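Local atomic coordinates of VP5 (Halorubrum pleomorphic virus 2, PDB entry 6QGI), a protein that is an envelope protein of a pleomorphic virus of haloarchaea and probably acts as its membrane fusion protein. Residues Leu314-Leu320 against Val343-Met349; Leu9-Val14 against Thr436-Gly441. All coordinates share one frame. Residue numbers count along the deposited sequence, not the author numbering.

Adjacent pairings in one antiparallel sheet combine a local and a very long-range connection. Contact 1 joins 314-320 to 343-349, only 23 residues apart, while contact 2 ties the N-terminal piece 9-14 to 436-441, 422 residues away, so that contact 1 is nested inside the loop closed by contact 2. Their centres lie about 9 Å apart because 343-349 and 436-441 are themselves neighbours: Phe345 N lies 2.8 Å from Ile437 O, and Leu439 N 2.9 Å from Val343 O, both probable hydrogen bonds. The strand order is thus 314-320, 343-349, 436-441, 9-14. Side chains also bridge the contacts, with Tyr344 CD1 3.5 Å from Val14 CG2.

Contact 1: Leu314-Leu320 against Val343-Met349; sequences LPGTFAL and VYFTADM
Two extended strands, 314-320 and 343-348, run antiparallel at 142° with axes 4.6 Å apart; alternate residues satisfy their backbone groups across the pair, the others on neighbouring strands. Thr317 N donates to Thr346 O and Thr346 N to Thr317 O, each 2.9 Å; two residues on, Ala319 N reaches Tyr344 O at 3.1 Å and Tyr344 N reaches Ala319 O at 2.8 Å. Between them Phe318 faces Phe345 as a non-hydrogen-bonded pair. In this antiparallel sheet strands 301-307 and 297-299 flank 314-320 in turn, Leu314 and Gly316 bonding to Ile305 and Ala303, Phe318 to Asp298, while Val343 bonds to Leu439 of strand 434-439. The rings of Phe318 (m) and Phe345 (t) form a T-shaped stack, the edge of Phe345 toward the face of Phe318, centroids 4.9 Å apart, planes at 63°. Gly316 leaves room here: with this backbone a CB would clash with Thr346 O and Ala347 CB. Outer partners satisfy the hydroxyls: Asn62 for Tyr344, Thr436 for Thr346, Tyr493 for Thr317.

Contact 2: Leu9-Val14 against Thr436-Gly441; sequences LAAGAV and TIQLQG
The backbone of 9-14 leaves a short helix through Ala10, whose positive phi (50°) turns it into strand 11-13, antiparallel to 436-439 at 142° with axes 4.4 Å apart. Hydrogen bonds fix the register: Gly12 pairs with Gln438, Gly12 N to Gln438 O at 3.0 Å and Gln438 N to Gly12 O at 2.8 Å, flanked by the non-hydrogen-bonded pairs Ala11-Leu439 and Ala13-Ile437. Beyond these, Gly441 N donates to Ala10 O at 3.2 Å, and a weak bond links Val14 N to Thr436 O at 3.3 Å. Water 2 accepts from Val14 N (3.1 Å) and donates to Thr436 O (2.9 Å), while water 1 lies 3.1 Å from Leu9 O. Apolar contacts centre on Ile437 (chi1 p), whose CD1 meets Leu9 CD1 at 3.8 Å and Ala11 CB at 3.7 Å; Val14 CG2 packs on Gln438 CB at 3.8 Å. A three-residue strand thereby extends the antiparallel sheet, joining the N-terminal region to a strand more than 400 residues later.

Contact 1: Leu314-Leu320 against Val343-Met349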
ATOM      1  N   LEU A 314      -6.694 -18.234  -2.918  1.00 37.55           N
ATOM      2  CA  LEU A 314      -5.892 -17.459  -3.863  1.00 36.40           C
ATOM      3  C   LEU A 314      -4.464 -18.034  -4.033  1.00 39.45           C
ATOM      4  O   LEU A 314      -3.723 -18.129  -3.049  1.00 38.76           O
ATOM      5  CB  LEU A 314      -5.839 -15.991  -3.370  1.00 34.95           C
ATOM      6  CG  LEU A 314      -5.181 -14.929  -4.254  1.00 39.01           C
ATOM      7  CD1 LEU A 314      -5.949 -14.715  -5.560  1.00 39.77           C
ATOM      8  CD2 LEU A 314      -5.082 -13.619  -3.514  1.00 39.65           C
ATOM      9  N   PRO A 315      -4.052 -18.389  -5.279  1.00 35.59           N
ATOM     10  CA  PRO A 315      -2.684 -18.902  -5.483  1.00 35.77           C
ATOM     11  C   PRO A 315      -1.679 -17.778  -5.778  1.00 38.06           C
ATOM     12  O   PRO A 315      -1.936 -16.926  -6.629  1.00 37.70           O
ATOM     13  CB  PRO A 315      -2.838 -19.842  -6.684  1.00 38.92           C
ATOM     14  CG  PRO A 315      -4.109 -19.391  -7.390  1.00 43.16           C
ATOM     15  CD  PRO A 315      -4.803 -18.353  -6.551  1.00 37.26           C
ATOM     16  N   GLY A 316      -0.541 -17.790  -5.094  1.00 33.46           N
ATOM     17  CA  GLY A 316       0.480 -16.770  -5.307  1.00 32.26           C
ATOM     18  C   GLY A 316       1.769 -16.933  -4.531  1.00 36.06           C
ATOM     19  O   GLY A 316       1.936 -17.880  -3.757  1.00 36.55           O
ATOM     20  N   THR A 317       2.695 -15.994  -4.750  1.00 31.84           N
ATOM     21  CA  THR A 317       4.016 -15.980  -4.118  1.00 31.43           C
ATOM     22  C   THR A 317       4.067 -14.968  -2.974  1.00 33.11           C
ATOM     23  O   THR A 317       3.383 -13.938  -3.009  1.00 31.18           O
ATOM     24  CB  THR A 317       5.112 -15.698  -5.154  1.00 40.82           C
ATOM     25  OG1 THR A 317       4.728 -14.578  -5.953  1.00 42.07           O
ATOM     26  CG2 THR A 317       5.404 -16.905  -6.044  1.00 40.77           C
ATOM     27  N   PHE A 318       4.899 -15.277  -1.963  1.00 29.40           N
ATOM     28  CA  PHE A 318       5.090 -14.474  -0.763  1.00 28.00           C
ATOM     29  C   PHE A 318       6.324 -13.584  -0.805  1.00 30.76           C
ATOM     30  O   PHE A 318       7.353 -13.916  -1.405  1.00 30.02           O
ATOM     31  CB  PHE A 318       5.208 -15.368   0.477  1.00 30.17           C
ATOM     32  CG  PHE A 318       3.928 -15.960   1.001  1.00 31.73           C
ATOM     33  CD1 PHE A 318       3.031 -15.186   1.728  1.00 33.97           C
ATOM     34  CD2 PHE A 318       3.654 -17.312   0.841  1.00 34.58           C
ATOM     35  CE1 PHE A 318       1.863 -15.748   2.249  1.00 35.01           C
ATOM     36  CE2 PHE A 318       2.490 -17.872   1.364  1.00 37.55           C
ATOM     37  CZ  PHE A 318       1.603 -17.086   2.064  1.00 34.94           C
ATOM     38  N   ALA A 319       6.198 -12.460  -0.100  1.00 26.48           N
ATOM     39  CA  ALA A 319       7.228 -11.468   0.145  1.00 26.04           C
ATOM     40  C   ALA A 319       7.129 -11.082   1.606  1.00 30.66           C
ATOM     41  O   ALA A 319       6.020 -10.863   2.109  1.00 30.46           O
ATOM     42  CB  ALA A 319       7.039 -10.261  -0.761  1.00 26.11           C
ATOM     43  N   LEU A 320       8.258 -11.096   2.312  1.00 27.22           N
ATOM     44  CA  LEU A 320       8.282 -10.741   3.725  1.00 26.82           C
ATOM     45  C   LEU A 320       9.250  -9.611   3.945  1.00 29.93           C
ATOM     46  O   LEU A 320      10.377  -9.693   3.457  1.00 29.97           O
ATOM     47  CB  LEU A 320       8.697 -11.951   4.585  1.00 27.88           C
ATOM     48  CG  LEU A 320       7.753 -13.157   4.711  1.00 33.41           C
ATOM     49  CD1 LEU A 320       8.284 -14.114   5.733  1.00 34.48           C
ATOM     50  CD2 LEU A 320       6.389 -12.764   5.208  1.00 34.14           C
ATOM     51  N   VAL A 343       3.540  -8.683   5.564  1.00 30.71           N
ATOM     52  CA  VAL A 343       3.386  -9.799   4.622  1.00 30.76           C
ATOM     53  C   VAL A 343       2.798  -9.300   3.314  1.00 30.65           C
ATOM     54  O   VAL A 343       1.724  -8.702   3.324  1.00 29.28           O
ATOM     55  CB  VAL A 343       2.506 -10.950   5.183  1.00 36.07           C
ATOM     56  CG1 VAL A 343       2.447 -12.127   4.208  1.00 36.75           C
ATOM     57  CG2 VAL A 343       3.006 -11.410   6.528  1.00 36.51           C
ATOM     58  N   TYR A 344       3.478  -9.592   2.194  1.00 25.30           N
ATOM     59  CA  TYR A 344       2.998  -9.254   0.859  1.00 24.20           C
ATOM     60  C   TYR A 344       2.671 -10.543   0.096  1.00 27.47           C
ATOM     61  O   TYR A 344       3.213 -11.607   0.416  1.00 27.59           O
ATOM     62  CB  TYR A 344       3.992  -8.360   0.100  1.00 24.99           C
ATOM     63  CG  TYR A 344       4.197  -7.015   0.763  1.00 25.82           C
ATOM     64  CD1 TYR A 344       3.277  -5.986   0.595  1.00 27.15           C
ATOM     65  CD2 TYR A 344       5.287  -6.784   1.595  1.00 26.63           C
ATOM     66  CE1 TYR A 344       3.435  -4.760   1.236  1.00 27.33           C
ATOM     67  CE2 TYR A 344       5.466  -5.557   2.229  1.00 26.86           C
ATOM     68  CZ  TYR A 344       4.534  -4.548   2.048  1.00 33.88           C
ATOM     69  OH  TYR A 344       4.703  -3.331   2.659  1.00 34.24           O
ATOM     70  N   PHE A 345       1.721 -10.463  -0.849  1.00 23.06           N
ATOM     71  CA  PHE A 345       1.282 -11.618  -1.625  1.00 23.44           C
ATOM     72  C   PHE A 345       0.978 -11.207  -3.064  1.00 27.70           C
ATOM     73  O   PHE A 345       0.031 -10.455  -3.308  1.00 26.10           O
ATOM     74  CB  PHE A 345       0.060 -12.283  -0.961  1.00 25.21           C
ATOM     75  CG  PHE A 345      -0.232 -13.705  -1.388  1.00 27.58           C
ATOM     76  CD1 PHE A 345       0.571 -14.758  -0.956  1.00 31.08           C
ATOM     77  CD2 PHE A 345      -1.345 -14.000  -2.167  1.00 29.58           C
ATOM     78  CE1 PHE A 345       0.286 -16.074  -1.328  1.00 33.05           C
ATOM     79  CE2 PHE A 345      -1.631 -15.318  -2.536  1.00 33.49           C
ATOM     80  CZ  PHE A 345      -0.820 -16.347  -2.105  1.00 32.43           C
ATOM     81  N   THR A 346       1.825 -11.667  -4.006  1.00 25.75           N
ATOM     82  CA  THR A 346       1.689 -11.398  -5.435  1.00 26.02           C
ATOM     83  C   THR A 346       0.900 -12.547  -6.032  1.00 32.31           C
ATOM     84  O   THR A 346       1.365 -13.689  -6.013  1.00 33.71           O
ATOM     85  CB  THR A 346       3.058 -11.201  -6.087  1.00 31.19           C
ATOM     86  OG1 THR A 346       3.792 -10.234  -5.333  1.00 28.89           O
ATOM     87  CG2 THR A 346       2.953 -10.768  -7.550  1.00 28.72           C
ATOM     88  N   ALA A 347      -0.309 -12.254  -6.524  1.00 28.90           N
ATOM     89  CA  ALA A 347      -1.208 -13.262  -7.075  1.00 29.75           C
ATOM     90  C   ALA A 347      -2.028 -12.744  -8.232  1.00 33.98           C
ATOM     91  O   ALA A 347      -2.250 -11.541  -8.357  1.00 32.13           O
ATOM     92  CB  ALA A 347      -2.146 -13.749  -5.983  1.00 30.30           C
ATOM     93  N   ASP A 348      -2.515 -13.675  -9.060  1.00 33.03           N
ATOM     94  CA  ASP A 348      -3.405 -13.355 -10.167  1.00 33.64           C
ATOM     95  C   ASP A 348      -4.819 -13.328  -9.589  1.00 37.23           C
ATOM     96  O   ASP A 348      -5.386 -14.386  -9.280  1.00 37.71           O
ATOM     97  CB  ASP A 348      -3.260 -14.359 -11.333  1.00 37.09           C
ATOM     98  CG  ASP A 348      -4.140 -14.063 -12.535  1.00 47.44           C
ATOM     99  OD1 ASP A 348      -4.874 -13.062 -12.498  1.00 47.93           O
ATOM    100  OD2 ASP A 348      -4.093 -14.839 -13.509  1.00 52.79           O
ATOM    101  N   MET A 349      -5.367 -12.104  -9.412  1.00 32.32           N
ATOM    102  CA  MET A 349      -6.698 -11.857  -8.846  1.00 31.50           C
ATOM    103  C   MET A 349      -7.799 -12.527  -9.663  1.00 35.78           C
ATOM    104  O   MET A 349      -8.873 -12.794  -9.127  1.00 35.63           O
ATOM    105  CB  MET A 349      -6.982 -10.349  -8.715  1.00 32.90           C
ATOM    106  CG  MET A 349      -6.038  -9.633  -7.760  1.00 35.89           C
ATOM    107  SD  MET A 349      -6.105 -10.250  -6.061  1.00 39.98           S
ATOM    108  CE  MET A 349      -4.357 -10.388  -5.698  1.00 36.57           C
TER

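Contact 2: Leu9-Val14 against Thr436-Gly441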
ATOM      1  N   LEU A   9     -10.313 -10.632   0.627  1.00 28.14           N
ATOM      2  CA  LEU A   9      -9.004 -11.154   0.997  1.00 27.30           C
ATOM      3  C   LEU A   9      -8.527 -10.603   2.338  1.00 29.65           C
ATOM      4  O   LEU A   9      -7.485 -11.048   2.826  1.00 29.31           O
ATOM      5  CB  LEU A   9      -7.967 -10.860  -0.108  1.00 27.10           C
ATOM      6  CG  LEU A   9      -8.349 -11.257  -1.548  1.00 32.00           C
ATOM      7  CD1 LEU A   9      -7.415 -10.627  -2.557  1.00 31.67           C
ATOM      8  CD2 LEU A   9      -8.416 -12.775  -1.724  1.00 34.62           C
ATOM      9  N   ALA A  10      -9.298  -9.665   2.953  1.00 25.43           N
ATOM     10  CA  ALA A  10      -8.979  -8.993   4.225  1.00 24.44           C
ATOM     11  C   ALA A  10      -7.543  -8.453   4.153  1.00 28.76           C
ATOM     12  O   ALA A  10      -6.748  -8.588   5.085  1.00 28.67           O
ATOM     13  CB  ALA A  10      -9.166  -9.948   5.405  1.00 25.49           C
ATOM     14  N   ALA A  11      -7.216  -7.876   2.990  1.00 25.65           N
ATOM     15  CA  ALA A  11      -5.900  -7.377   2.640  1.00 25.63           C
ATOM     16  C   ALA A  11      -5.927  -5.881   2.277  1.00 30.10           C
ATOM     17  O   ALA A  11      -6.952  -5.214   2.437  1.00 30.17           O
ATOM     18  CB  ALA A  11      -5.356  -8.194   1.471  1.00 26.86           C
ATOM     19  N   GLY A  12      -4.782  -5.369   1.833  1.00 26.53           N
ATOM     20  CA  GLY A  12      -4.627  -3.992   1.390  1.00 25.91           C
ATOM     21  C   GLY A  12      -3.894  -3.940   0.070  1.00 29.78           C
ATOM     22  O   GLY A  12      -3.058  -4.803  -0.203  1.00 29.81           O
ATOM     23  N   ALA A  13      -4.215  -2.948  -0.773  1.00 26.25           N
ATOM     24  CA  ALA A  13      -3.517  -2.760  -2.047  1.00 26.18           C
ATOM     25  C   ALA A  13      -2.084  -2.289  -1.753  1.00 30.57           C
ATOM     26  O   ALA A  13      -1.843  -1.686  -0.701  1.00 29.41           O
ATOM     27  CB  ALA A  13      -4.262  -1.756  -2.911  1.00 26.80           C
ATOM     28  N   VAL A  14      -1.122  -2.621  -2.622  1.00 27.70           N
ATOM     29  CA  VAL A  14       0.265  -2.240  -2.354  1.00 27.06           C
ATOM     30  C   VAL A  14       0.793  -1.329  -3.492  1.00 30.97           C
ATOM     31  O   VAL A  14       0.743  -1.693  -4.676  1.00 30.56           O
ATOM     32  CB  VAL A  14       1.173  -3.479  -2.098  1.00 30.67           C
ATOM     33  CG1 VAL A  14       2.631  -3.076  -1.868  1.00 30.26           C
ATOM     34  CG2 VAL A  14       0.652  -4.297  -0.914  1.00 30.35           C
ATOM     35  N   THR A 436      -0.085  -7.214  -6.162  1.00 26.26           N
ATOM     36  CA  THR A 436       0.542  -7.439  -4.860  1.00 25.34           C
ATOM     37  C   THR A 436      -0.362  -6.839  -3.795  1.00 28.32           C
ATOM     38  O   THR A 436      -0.728  -5.663  -3.871  1.00 27.69           O
ATOM     39  CB  THR A 436       1.961  -6.868  -4.808  1.00 31.93           C
ATOM     40  OG1 THR A 436       2.740  -7.477  -5.832  1.00 32.19           O
ATOM     41  CG2 THR A 436       2.636  -7.091  -3.455  1.00 28.62           C
ATOM     42  N   ILE A 437      -0.738  -7.667  -2.816  1.00 24.23           N
ATOM     43  CA  ILE A 437      -1.609  -7.287  -1.705  1.00 22.63           C
ATOM     44  C   ILE A 437      -0.858  -7.469  -0.384  1.00 26.11           C
ATOM     45  O   ILE A 437       0.046  -8.297  -0.304  1.00 26.32           O
ATOM     46  CB  ILE A 437      -2.951  -8.086  -1.725  1.00 25.51           C
ATOM     47  CG1 ILE A 437      -2.724  -9.616  -1.605  1.00 26.12           C
ATOM     48  CG2 ILE A 437      -3.769  -7.741  -2.976  1.00 26.74           C
ATOM     49  CD1 ILE A 437      -3.897 -10.431  -1.156  1.00 31.84           C
ATOM     50  N   GLN A 438      -1.214  -6.684   0.643  1.00 21.22           N
ATOM     51  CA  GLN A 438      -0.610  -6.843   1.964  1.00 20.19           C
ATOM     52  C   GLN A 438      -1.602  -7.611   2.821  1.00 23.88           C
ATOM     53  O   GLN A 438      -2.716  -7.135   3.022  1.00 22.77           O
ATOM     54  CB  GLN A 438      -0.224  -5.496   2.596  1.00 20.47           C
ATOM     55  CG  GLN A 438       0.471  -5.663   3.946  1.00 27.99           C
ATOM     56  CD  GLN A 438       0.836  -4.366   4.613  1.00 46.72           C
ATOM     57  OE1 GLN A 438       1.493  -3.513   4.030  1.00 42.95           O
ATOM     58  NE2 GLN A 438       0.438  -4.204   5.864  1.00 40.91           N
ATOM     59  N   LEU A 439      -1.212  -8.800   3.307  1.00 21.12           N
ATOM     60  CA  LEU A 439      -2.080  -9.641   4.129  1.00 21.08           C
ATOM     61  C   LEU A 439      -2.171  -9.089   5.541  1.00 24.49           C
ATOM     62  O   LEU A 439      -1.150  -8.949   6.213  1.00 23.89           O
ATOM     63  CB  LEU A 439      -1.579 -11.097   4.140  1.00 21.95           C
ATOM     64  CG  LEU A 439      -1.393 -11.749   2.766  1.00 27.09           C
ATOM     65  CD1 LEU A 439      -0.675 -13.069   2.875  1.00 28.12           C
ATOM     66  CD2 LEU A 439      -2.724 -11.950   2.057  1.00 28.59           C
ATOM     67  N   GLN A 440      -3.391  -8.730   5.969  1.00 21.88           N
ATOM     68  CA  GLN A 440      -3.681  -8.159   7.288  1.00 21.91           C
ATOM     69  C   GLN A 440      -4.348  -9.203   8.167  1.00 26.97           C
ATOM     70  O   GLN A 440      -3.963  -9.379   9.333  1.00 27.65           O
ATOM     71  CB  GLN A 440      -4.598  -6.923   7.161  1.00 23.04           C
ATOM     72  CG  GLN A 440      -4.340  -6.014   5.961  1.00 37.11           C
ATOM     73  CD  GLN A 440      -3.142  -5.111   6.120  1.00 57.15           C
ATOM     74  OE1 GLN A 440      -2.451  -5.099   7.149  1.00 53.38           O
ATOM     75  NE2 GLN A 440      -2.875  -4.324   5.089  1.00 49.96           N
ATOM     76  N   GLY A 441      -5.334  -9.890   7.590  1.00 23.61           N
ATOM     77  CA  GLY A 441      -6.098 -10.931   8.258  1.00 23.82           C
ATOM     78  C   GLY A 441      -5.452 -12.293   8.150  1.00 28.28           C
ATOM     79  O   GLY A 441      -4.624 -12.527   7.263  1.00 27.30           O
TER
HETATM   80  O   HOH W   1      -5.067 -11.172   4.734  1.00 21.66           O
HETATM   81  O   HOH W   2      -2.467  -3.777  -5.160  1.00 41.91           O